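Local coordinates for protein putatuve endo-xylanase (Clostridium stercorarium, PDB 1O8P) that probably binds xylan and cellulose chains as a family 6 carbohydrate-binding module of a putative endo-xylanase, helping to hold the enzyme on plant cell-wall polysaccharide, at residues 28-32 with 65-69; 74-80 with 141-147; 81-87 with 106-112; 87-93 with 131-137. All coordinates share one frame; numbering follows the deposited sequence.

Interaction 1: 28-32 with 65-69; sequences NIQAE and YKNID. With CA (calcium ion), chain B.
Ala31 O takes a short hydrogen bond from Tyr65 OH, 2.6 Å long. The hydroxyl approaches in the carbonyl plane, on a lone pair, with a C=O...O angle of 119°. The acceptor lies at the edge of the phenol ring, near its plane. Tyr65 OH has a second partner in Thr63 OG1, so the ring is tethered at its tip. Tyr65 CG stands beside its own backbone N, anti to the carbonyl carbon (chi1 -54°), which sends the ring across to the 28-32 segment. The CB of Ala31 also rests near the same hydroxyl. Beside this bond the contact is apolar. Ile29 CG2 lies 3.8 Å from Tyr65 CD2 and meets the ring obliquely. The other branch of Ile29 goes elsewhere: its CD1 reaches Ile68 CG2 at 4.1 Å, tip to tip. This is packing between the two sheets of a beta sandwich, since 29-30 edges one sheet and 65-69 belongs to the other. Gln30 and Glu32 turn away from this interior and bind calcium. Gln30 OE1 is 2.4 Å from the calcium ion. Both carboxylate oxygens of Glu32 face the metal, OE1 at 2.6 Å and OE2 at 2.9 Å. A water is also bound, and Ser52 and Asp142 complete the site. Ala31 thus sits between two metal ligands while its carbonyl is held from the core side. The bond from Tyr65 probably helps fix the backbone that presents Gln30 and Glu32 to the calcium.

Interaction 2: 74-80 with 141-147; sequences ATSVTAR and VDWFVFS. With CA (calcium ion), chain B.
Arg80 lies across Trp143 and ends at Asp142. Its CB sits over the centre of the indole six-membered ring, 3.9 Å from the centroid, in a CH-pi contact. CG is anti to the backbone N (chi1 -171°) and the chain runs on extended, so CD passes Trp143 NE1 at 3.7 Å. At the tip, NH1 makes a salt bridge to Asp142 OD2, 2.6 Å long. NH1 meets OD2 on its anti side, somewhat out of the carboxylate plane, in a bent bond, and the two flat groups are turned 69° apart. Asp142 OD1 and its backbone O both bind the calcium ion, so the carboxylate is shared between metal and arginine. The two strands are antiparallel neighbours in one sheet of the beta-sandwich. A classic beta bulge lies at one end: Thr75 and Ser76 both face Ser147, and both their N atoms donate to Ser147 O. On the core side, Val77 CG2 lies over one face of the Phe146 ring, 4.1 Å from its centroid. Ala79 CB packs against Phe144 CB on that same side. On the side of Thr78 and Val145, a water joins Thr78 OG1 to Ser147 OG, 2.5 Å from the serine oxygen. Thr78 OG1 is also bonded to Ser119 OG of strand 116-125.

Interaction 3: 81-87 with 106-112; sequences VATQNAT and VGSTGSF
Thr109 OG1 accepts a hydrogen bond from Thr83 N at 3.0 Å. The segments 81-87 and 106-112 meet at one end of the beta-sandwich, and an ST turn shapes the second: Ser108 OG accepts from Gly110 N at 3.1 Å. Thr109 places OG1 between its own N and carbonyl carbon (chi1 62°), where it faces Thr83 N. The same oxygen is also bonded to Thr114 O. Thr109 N returns a bond to Thr83 O, 3.0 Å long and tilted from the carbonyl plane. Thr83 is thus held through both its backbone N and O. Its own side chain turns elsewhere. OG1 bonds Pro138 O, while CG2 packs on Val106 CG1. That valine methyl also touches Val81 CG2 at 3.6 Å, so Val81, Thr83 and Val106 form a small apolar cluster. The Phe112 ring lies against the 81-87 segment. Its CG is anti to the carbonyl carbon (chi1 -75°), and one ring face lies against the backbone where Thr83 joins Gln84. Gln84 N is 4.0 Å above that face, offset toward the rim. The extended Gln84 side chain crosses the ring at about a right angle, with the amide turned 43° from the ring plane. At the far end, Thr87 and Val106 form an antiparallel hydrogen-bonded pair, with Val106 N to Thr87 O at 2.6 Å. A water bridges the outer edge of the contact, accepting from Gln84 NE2 and, at 2.7 Å, from Phe112 N.

Interaction 4: 87-93 with 131-137; sequences TTIQVRL and IVLVFSG
The Phe135 ring lies beside Ile89, and the two side chains point the same way. Ile89 CG2 meets the ring obliquely, 3.8 Å from Phe135 CE1. One ring face has the carbonyl carbon of Leu133 above it, offset toward the rim. A water sits in the ring plane, at the edge. The other flat group, the Arg92 guanidinium, holds Gln90 OE1 at its edge. NE and NH2 of Arg92 both donate to this one oxygen, NE at 3.2 Å. The oxygen lies in the guanidinium plane, but both nitrogens stand above the same face of the amide. Arg92 NH1 bonds Gly98 O, which gives the guanidinium a second partner. Gln90 CG is anti to the carbonyl carbon (chi1 -77°) and its extended chain brings OE1 near Val134 CB. On the opposite face of the sheet the contacts are apolar. Val91 splits its methyls: CG1 meets Ile131 CG2 and CG2 meets Leu133 CD2, each at 3.9 Å. Leu93 CD2 touches Ile131 CD1 at the end of the row. At the other end Ser136 OG bonds two hydroxyls, Thr88 OG1 at 2.8 Å and Thr87 OG1 at 3.2 Å. The water at the Phe135 ring edge donates to Thr88 O and to Gly137 O. Between these ends, backbone bonds pair Gln90 with Val134 and Arg92 with Val132. An antiparallel pair with Gln90 and Arg92 beside Val132 and Val134 on one face and an apolar row on the other, packed on Phe144 and Phe146 of strand 140-147, is the arrangement of a beta-sandwich.

In the fold
Interactions 1 and 2 share the calcium ion and the water bound to it, and their centres are 10 Å apart. Ala31 N lies 3.0 Å from Asp142 O, a probable hydrogen bond that joins strands 29-30 and 140-147 beside the metal. Interaction 4 lies in the facing sheet. Its core side packs on interaction 2, with Phe144 CE1 3.7 Å from Leu133 CD1, and it adjoins interaction 1 through Tyr65 N and Ile131 O, 2.7 Å apart. Interaction 3 closes one end of the sandwich. It continues strand 74-82 from interaction 2 and shares Thr87 with interaction 4. Interactions 1 and 3 do not touch; their centres are about 22 Å apart.

Interaction 1: 28-32 with 65-69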
# COMPACT_ATOMS: atom_id res chain seq x y z
N ASN A 28 -5.47 9.00 3.54
CA ASN A 28 -5.00 7.65 3.85
C ASN A 28 -5.92 6.56 3.36
O ASN A 28 -7.13 6.54 3.64
CB ASN A 28 -4.78 7.47 5.35
CG ASN A 28 -3.73 8.41 5.88
OD1 ASN A 28 -3.06 9.09 5.12
ND2 ASN A 28 -3.62 8.50 7.16
N ILE A 29 -5.35 5.66 2.58
CA ILE A 29 -6.06 4.43 2.23
C ILE A 29 -5.67 3.38 3.23
O ILE A 29 -4.49 3.01 3.31
CB ILE A 29 -5.75 3.98 0.78
CG1 ILE A 29 -6.02 5.12 -0.21
CG2 ILE A 29 -6.60 2.73 0.43
CD1 ILE A 29 -5.17 5.09 -1.46
N GLN A 30 -6.65 2.89 3.99
CA GLN A 30 -6.36 1.92 5.04
C GLN A 30 -6.03 0.64 4.31
O GLN A 30 -6.81 0.20 3.47
CB GLN A 30 -7.54 1.77 6.04
CG GLN A 30 -7.85 3.06 6.83
CD GLN A 30 -6.63 3.58 7.63
OE1 GLN A 30 -5.78 2.78 8.07
NE2 GLN A 30 -6.53 4.89 7.79
N ALA A 31 -4.87 0.06 4.59
CA ALA A 31 -4.40 -1.08 3.82
C ALA A 31 -5.30 -2.31 4.02
O ALA A 31 -5.38 -3.20 3.13
CB ALA A 31 -2.94 -1.37 4.17
N GLU A 32 -5.95 -2.38 5.18
CA GLU A 32 -6.94 -3.43 5.42
C GLU A 32 -8.22 -3.25 4.56
O GLU A 32 -9.04 -4.15 4.49
CB GLU A 32 -7.29 -3.57 6.92
CG GLU A 32 -8.07 -2.42 7.54
CD GLU A 32 -7.18 -1.27 7.98
OE1 GLU A 32 -6.06 -1.12 7.44
OE2 GLU A 32 -7.60 -0.48 8.85
N TYR A 65 -6.76 -2.31 -4.49
CA TYR A 65 -7.60 -1.22 -4.03
C TYR A 65 -8.17 -0.55 -5.25
O TYR A 65 -7.48 0.21 -5.95
CB TYR A 65 -6.76 -0.21 -3.19
CG TYR A 65 -6.03 -0.90 -2.08
CD1 TYR A 65 -4.82 -1.57 -2.33
CD2 TYR A 65 -6.56 -0.92 -0.79
CE1 TYR A 65 -4.16 -2.22 -1.32
CE2 TYR A 65 -5.90 -1.58 0.23
CZ TYR A 65 -4.69 -2.23 -0.04
OH TYR A 65 -4.04 -2.92 0.95
N LYS A 66 -9.44 -0.82 -5.49
CA LYS A 66 -10.13 -0.37 -6.68
C LYS A 66 -10.61 1.05 -6.55
O LYS A 66 -10.82 1.53 -5.46
CB LYS A 66 -11.32 -1.31 -6.96
CG LYS A 66 -10.90 -2.68 -7.46
CD LYS A 66 -12.14 -3.50 -7.83
CE LYS A 66 -12.21 -3.77 -9.35
NZ LYS A 66 -12.51 -2.55 -10.22
N ASN A 67 -10.77 1.75 -7.67
CA ASN A 67 -11.44 3.05 -7.67
C ASN A 67 -10.74 4.10 -6.81
O ASN A 67 -11.39 4.83 -6.07
CB ASN A 67 -12.94 2.89 -7.28
CG ASN A 67 -13.66 1.90 -8.21
OD1 ASN A 67 -14.29 0.90 -7.76
ND2 ASN A 67 -13.55 2.13 -9.49
N ILE A 68 -9.42 4.21 -6.93
CA ILE A 68 -8.74 5.36 -6.30
C ILE A 68 -8.77 6.58 -7.25
O ILE A 68 -8.37 6.49 -8.42
CB ILE A 68 -7.29 4.99 -5.88
CG1 ILE A 68 -7.24 3.69 -5.07
CG2 ILE A 68 -6.60 6.15 -5.19
CD1 ILE A 68 -8.31 3.55 -3.97
N ASP A 69 -9.21 7.71 -6.73
CA ASP A 69 -9.30 8.93 -7.50
C ASP A 69 -8.03 9.80 -7.31
O ASP A 69 -7.81 10.37 -6.24
CB ASP A 69 -10.56 9.67 -7.08
CG ASP A 69 -10.78 10.90 -7.88
OD1 ASP A 69 -9.97 11.17 -8.78
OD2 ASP A 69 -11.71 11.68 -7.66
CA CA B . -4.96 0.69 8.93
O HOH W 1 -6.60 1.24 10.68

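Interaction 2: 74-80 with 141-147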
# COMPACT_ATOMS: atom_id res chain seq x y z
N ALA A 74 -0.86 12.52 -9.06
CA ALA A 74 0.00 12.31 -7.89
C ALA A 74 1.39 11.85 -8.36
O ALA A 74 1.51 11.16 -9.38
CB ALA A 74 -0.60 11.32 -6.92
N THR A 75 2.43 12.24 -7.63
CA THR A 75 3.81 11.94 -8.05
C THR A 75 4.56 11.27 -6.91
O THR A 75 5.74 10.98 -7.04
CB THR A 75 4.55 13.25 -8.44
OG1 THR A 75 4.26 14.23 -7.43
CG2 THR A 75 3.97 13.88 -9.69
N SER A 76 3.91 11.02 -5.79
CA SER A 76 4.60 10.34 -4.70
C SER A 76 3.64 9.51 -3.85
O SER A 76 2.43 9.77 -3.85
CB SER A 76 5.43 11.38 -3.90
OG SER A 76 5.20 11.36 -2.53
N VAL A 77 4.17 8.50 -3.17
CA VAL A 77 3.38 7.61 -2.30
C VAL A 77 4.12 7.48 -0.98
O VAL A 77 5.36 7.52 -0.97
CB VAL A 77 3.15 6.21 -2.89
CG1 VAL A 77 4.49 5.44 -3.20
CG2 VAL A 77 2.24 5.37 -1.97
N THR A 78 3.33 7.37 0.09
CA THR A 78 3.80 7.16 1.45
C THR A 78 3.05 6.00 2.08
O THR A 78 1.83 5.97 2.03
CB THR A 78 3.59 8.44 2.30
OG1 THR A 78 4.36 9.50 1.75
CG2 THR A 78 4.15 8.27 3.72
N ALA A 79 3.76 5.05 2.69
CA ALA A 79 3.09 3.97 3.45
C ALA A 79 3.56 3.96 4.92
O ALA A 79 4.72 4.28 5.20
CB ALA A 79 3.33 2.60 2.75
N ARG A 80 2.66 3.64 5.84
CA ARG A 80 3.01 3.50 7.26
C ARG A 80 3.19 2.02 7.46
O ARG A 80 2.22 1.26 7.29
CB ARG A 80 1.91 4.01 8.20
CG ARG A 80 2.35 4.08 9.66
CD ARG A 80 1.37 4.77 10.62
NE ARG A 80 1.80 4.75 12.04
CZ ARG A 80 1.32 3.90 13.01
NH1 ARG A 80 0.43 2.93 12.75
NH2 ARG A 80 1.76 4.00 14.28
N VAL A 141 1.38 -3.25 6.98
CA VAL A 141 0.98 -2.01 6.36
C VAL A 141 -0.29 -1.51 7.04
O VAL A 141 -1.31 -2.19 7.03
CB VAL A 141 0.76 -2.13 4.85
CG1 VAL A 141 0.67 -0.70 4.21
CG2 VAL A 141 1.87 -3.00 4.17
N ASP A 142 -0.18 -0.33 7.66
CA ASP A 142 -1.31 0.30 8.34
C ASP A 142 -2.13 1.01 7.25
O ASP A 142 -3.29 0.71 7.06
CB ASP A 142 -0.77 1.28 9.39
CG ASP A 142 -1.84 1.95 10.18
OD1 ASP A 142 -3.07 1.74 9.94
OD2 ASP A 142 -1.53 2.73 11.09
N TRP A 143 -1.49 1.93 6.52
CA TRP A 143 -2.16 2.67 5.46
C TRP A 143 -1.14 3.15 4.47
O TRP A 143 0.08 3.06 4.72
CB TRP A 143 -2.98 3.87 6.00
CG TRP A 143 -2.30 4.77 6.97
CD1 TRP A 143 -2.54 4.85 8.34
CD2 TRP A 143 -1.29 5.77 6.69
NE1 TRP A 143 -1.75 5.82 8.91
CE2 TRP A 143 -0.97 6.40 7.93
CE3 TRP A 143 -0.64 6.21 5.53
CZ2 TRP A 143 0.00 7.44 8.03
CZ3 TRP A 143 0.34 7.22 5.62
CH2 TRP A 143 0.64 7.83 6.86
N PHE A 144 -1.66 3.67 3.35
CA PHE A 144 -0.84 4.33 2.33
C PHE A 144 -1.59 5.50 1.73
O PHE A 144 -2.82 5.59 1.82
CB PHE A 144 -0.29 3.33 1.26
CG PHE A 144 -1.33 2.76 0.32
CD1 PHE A 144 -2.21 1.75 0.75
CD2 PHE A 144 -1.40 3.19 -1.00
CE1 PHE A 144 -3.18 1.20 -0.11
CE2 PHE A 144 -2.37 2.61 -1.87
CZ PHE A 144 -3.25 1.63 -1.42
N VAL A 145 -0.86 6.43 1.15
CA VAL A 145 -1.47 7.65 0.67
C VAL A 145 -0.56 8.25 -0.40
O VAL A 145 0.63 7.98 -0.43
CB VAL A 145 -1.81 8.68 1.85
CG1 VAL A 145 -0.54 9.32 2.48
CG2 VAL A 145 -2.75 9.78 1.34
N PHE A 146 -1.15 9.06 -1.28
CA PHE A 146 -0.43 9.68 -2.40
C PHE A 146 -0.37 11.21 -2.22
O PHE A 146 -1.18 11.77 -1.47
CB PHE A 146 -1.07 9.29 -3.75
CG PHE A 146 -1.02 7.80 -4.04
CD1 PHE A 146 0.08 7.23 -4.69
CD2 PHE A 146 -2.06 6.95 -3.61
CE1 PHE A 146 0.13 5.85 -4.96
CE2 PHE A 146 -2.01 5.56 -3.86
CZ PHE A 146 -0.92 5.01 -4.53
N SER A 147 0.59 11.86 -2.88
CA SER A 147 0.76 13.32 -2.83
C SER A 147 1.09 13.86 -4.20
O SER A 147 1.70 13.17 -5.01
CB SER A 147 1.97 13.76 -1.96
OG SER A 147 2.09 13.07 -0.75
CA CA B . -4.96 0.69 8.93
O HOH W 2 2.69 10.73 -0.25
O HOH W 1 -6.60 1.24 10.68

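Interaction 3: 81-87 with 106-112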
# COMPACT_ATOMS: atom_id res chain seq x y z
N VAL A 81 4.43 1.62 7.73
CA VAL A 81 4.81 0.20 7.63
C VAL A 81 5.69 -0.23 8.82
O VAL A 81 6.35 0.59 9.45
CB VAL A 81 5.56 -0.10 6.29
CG1 VAL A 81 4.63 0.04 5.07
CG2 VAL A 81 6.73 0.83 6.15
N ALA A 82 5.65 -1.51 9.16
CA ALA A 82 6.59 -2.08 10.15
C ALA A 82 7.15 -3.34 9.57
O ALA A 82 6.41 -4.12 8.96
CB ALA A 82 5.86 -2.42 11.45
N THR A 83 8.45 -3.57 9.79
CA THR A 83 9.05 -4.85 9.43
C THR A 83 10.34 -5.11 10.19
O THR A 83 10.92 -4.20 10.79
CB THR A 83 9.25 -4.97 7.88
OG1 THR A 83 9.68 -6.30 7.54
CG2 THR A 83 10.36 -4.04 7.35
N GLN A 84 10.78 -6.36 10.18
CA GLN A 84 12.07 -6.72 10.76
C GLN A 84 13.21 -6.90 9.73
O GLN A 84 14.35 -7.00 10.11
CB GLN A 84 11.93 -8.02 11.54
CG GLN A 84 11.27 -7.84 12.85
CD GLN A 84 11.32 -9.11 13.64
OE1 GLN A 84 12.27 -9.88 13.51
NE2 GLN A 84 10.34 -9.33 14.49
N ASN A 85 12.89 -6.97 8.45
CA ASN A 85 13.88 -7.13 7.39
C ASN A 85 13.51 -6.28 6.17
O ASN A 85 12.33 -6.12 5.87
CB ASN A 85 14.01 -8.59 6.97
CG ASN A 85 14.51 -9.49 8.11
OD1 ASN A 85 13.72 -10.01 8.89
ND2 ASN A 85 15.83 -9.65 8.22
N ALA A 86 14.55 -5.77 5.48
CA ALA A 86 14.40 -4.93 4.29
C ALA A 86 13.56 -5.62 3.22
O ALA A 86 13.77 -6.79 2.89
CB ALA A 86 15.77 -4.54 3.72
N THR A 87 12.63 -4.86 2.66
CA THR A 87 11.71 -5.42 1.70
C THR A 87 11.17 -4.29 0.83
O THR A 87 11.52 -3.12 1.02
CB THR A 87 10.62 -6.26 2.44
OG1 THR A 87 9.82 -6.93 1.47
CG2 THR A 87 9.64 -5.40 3.20
N VAL A 106 11.43 -0.59 1.80
CA VAL A 106 11.20 -0.53 3.23
C VAL A 106 12.39 -1.19 3.95
O VAL A 106 12.64 -2.39 3.79
CB VAL A 106 9.88 -1.22 3.61
CG1 VAL A 106 9.61 -0.96 5.09
CG2 VAL A 106 8.72 -0.74 2.72
N GLY A 107 13.13 -0.38 4.72
CA GLY A 107 14.13 -0.91 5.63
C GLY A 107 13.53 -1.40 6.94
O GLY A 107 12.42 -1.00 7.33
N SER A 108 14.26 -2.26 7.64
CA SER A 108 13.81 -2.74 8.93
C SER A 108 13.52 -1.55 9.88
O SER A 108 14.30 -0.58 9.93
CB SER A 108 14.86 -3.68 9.54
OG SER A 108 14.58 -3.85 10.91
N THR A 109 12.37 -1.62 10.56
CA THR A 109 11.97 -0.68 11.59
C THR A 109 12.28 -1.24 13.01
O THR A 109 12.03 -0.57 14.02
CB THR A 109 10.45 -0.31 11.48
OG1 THR A 109 9.63 -1.49 11.66
CG2 THR A 109 10.10 0.16 10.09
N GLY A 110 12.82 -2.46 13.06
CA GLY A 110 13.19 -3.08 14.31
C GLY A 110 12.14 -4.00 14.92
O GLY A 110 12.45 -4.82 15.78
N SER A 111 10.89 -3.86 14.47
CA SER A 111 9.81 -4.72 14.96
C SER A 111 8.53 -4.61 14.11
O SER A 111 8.25 -3.56 13.53
CB SER A 111 9.56 -4.43 16.44
OG SER A 111 8.23 -4.12 16.72
N PHE A 112 7.76 -5.70 14.03
CA PHE A 112 6.48 -5.63 13.35
C PHE A 112 5.44 -4.73 14.01
O PHE A 112 4.33 -4.63 13.49
CB PHE A 112 5.91 -7.03 13.10
CG PHE A 112 6.60 -7.75 11.99
CD1 PHE A 112 6.37 -7.38 10.67
CD2 PHE A 112 7.48 -8.79 12.26
CE1 PHE A 112 7.01 -8.04 9.63
CE2 PHE A 112 8.16 -9.47 11.21
CZ PHE A 112 7.92 -9.09 9.91
O HOH W 3 8.39 -7.98 15.37

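Interaction 4: 87-93 with 131-137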
# COMPACT_ATOMS: atom_id res chain seq x y z
N THR A 87 12.63 -4.86 2.66
CA THR A 87 11.71 -5.42 1.70
C THR A 87 11.17 -4.29 0.83
O THR A 87 11.52 -3.12 1.02
CB THR A 87 10.62 -6.26 2.44
OG1 THR A 87 9.82 -6.93 1.47
CG2 THR A 87 9.64 -5.40 3.20
N THR A 88 10.36 -4.63 -0.16
CA THR A 88 9.85 -3.64 -1.09
C THR A 88 8.36 -3.86 -1.25
O THR A 88 7.84 -5.01 -1.12
CB THR A 88 10.51 -3.77 -2.48
OG1 THR A 88 10.22 -5.08 -3.01
CG2 THR A 88 12.03 -3.67 -2.46
N ILE A 89 7.68 -2.77 -1.56
CA ILE A 89 6.28 -2.80 -1.96
C ILE A 89 6.21 -2.15 -3.33
O ILE A 89 6.55 -1.00 -3.49
CB ILE A 89 5.40 -2.03 -0.94
CG1 ILE A 89 5.69 -2.50 0.50
CG2 ILE A 89 3.89 -2.06 -1.36
CD1 ILE A 89 5.08 -1.65 1.63
N GLN A 90 5.79 -2.91 -4.32
CA GLN A 90 5.55 -2.36 -5.62
C GLN A 90 4.16 -1.76 -5.65
O GLN A 90 3.23 -2.31 -5.06
CB GLN A 90 5.67 -3.45 -6.68
CG GLN A 90 7.13 -3.80 -6.97
CD GLN A 90 7.27 -4.84 -8.07
OE1 GLN A 90 6.31 -5.54 -8.38
NE2 GLN A 90 8.45 -4.92 -8.67
N VAL A 91 4.04 -0.64 -6.36
CA VAL A 91 2.78 0.06 -6.56
C VAL A 91 2.47 -0.01 -8.06
O VAL A 91 3.20 0.54 -8.87
CB VAL A 91 2.82 1.54 -6.03
CG1 VAL A 91 1.42 2.15 -6.15
CG2 VAL A 91 3.30 1.59 -4.57
N ARG A 92 1.41 -0.74 -8.41
CA ARG A 92 1.09 -1.06 -9.80
C ARG A 92 -0.34 -0.70 -10.17
O ARG A 92 -1.20 -0.55 -9.29
CB ARG A 92 1.25 -2.56 -10.05
CG ARG A 92 2.60 -3.13 -9.80
CD ARG A 92 2.76 -4.35 -10.57
NE ARG A 92 4.11 -4.84 -10.63
CZ ARG A 92 4.81 -4.97 -11.74
NH1 ARG A 92 4.31 -4.62 -12.91
NH2 ARG A 92 6.04 -5.44 -11.67
N LEU A 93 -0.60 -0.57 -11.47
CA LEU A 93 -1.96 -0.35 -11.97
C LEU A 93 -2.69 -1.67 -12.32
O LEU A 93 -2.12 -2.55 -12.97
CB LEU A 93 -1.91 0.50 -13.21
CG LEU A 93 -1.46 1.95 -13.06
CD1 LEU A 93 -1.52 2.61 -14.42
CD2 LEU A 93 -2.31 2.70 -12.00
N ILE A 131 -5.44 0.25 -7.83
CA ILE A 131 -4.06 0.18 -7.32
C ILE A 131 -3.78 -1.18 -6.69
O ILE A 131 -4.56 -1.70 -5.88
CB ILE A 131 -3.73 1.33 -6.29
CG1 ILE A 131 -3.75 2.68 -6.99
CG2 ILE A 131 -2.29 1.15 -5.68
CD1 ILE A 131 -2.56 2.89 -8.02
N VAL A 132 -2.63 -1.72 -7.06
CA VAL A 132 -2.15 -2.98 -6.51
C VAL A 132 -0.82 -2.80 -5.78
O VAL A 132 0.11 -2.23 -6.32
CB VAL A 132 -2.02 -4.05 -7.66
CG1 VAL A 132 -1.64 -5.41 -7.10
CG2 VAL A 132 -3.35 -4.09 -8.44
N LEU A 133 -0.74 -3.28 -4.53
CA LEU A 133 0.53 -3.37 -3.78
C LEU A 133 1.05 -4.83 -3.86
O LEU A 133 0.32 -5.75 -3.53
CB LEU A 133 0.31 -2.98 -2.31
CG LEU A 133 -0.36 -1.61 -2.08
CD1 LEU A 133 -0.54 -1.37 -0.56
CD2 LEU A 133 0.49 -0.48 -2.74
N VAL A 134 2.27 -5.01 -4.35
CA VAL A 134 2.86 -6.31 -4.50
C VAL A 134 4.06 -6.35 -3.57
O VAL A 134 4.91 -5.47 -3.60
CB VAL A 134 3.25 -6.63 -5.99
CG1 VAL A 134 3.81 -8.06 -6.13
CG2 VAL A 134 2.05 -6.39 -6.95
N PHE A 135 4.09 -7.38 -2.72
CA PHE A 135 5.05 -7.50 -1.63
C PHE A 135 6.15 -8.55 -1.91
O PHE A 135 5.85 -9.61 -2.45
CB PHE A 135 4.28 -7.90 -0.38
CG PHE A 135 3.23 -6.91 0.03
CD1 PHE A 135 3.58 -5.72 0.64
CD2 PHE A 135 1.90 -7.18 -0.21
CE1 PHE A 135 2.60 -4.79 1.02
CE2 PHE A 135 0.91 -6.27 0.15
CZ PHE A 135 1.27 -5.08 0.77
N SER A 136 7.39 -8.24 -1.53
CA SER A 136 8.54 -9.12 -1.80
C SER A 136 9.03 -9.84 -0.54
O SER A 136 9.99 -10.62 -0.53
CB SER A 136 9.68 -8.37 -2.52
OG SER A 136 10.33 -7.49 -1.63
N GLY A 137 8.31 -9.62 0.53
CA GLY A 137 8.71 -10.18 1.80
C GLY A 137 7.78 -9.68 2.89
O GLY A 137 6.89 -8.86 2.64
O HOH W 4 6.79 -6.49 1.12
O HOH W 5 7.40 -6.07 -4.36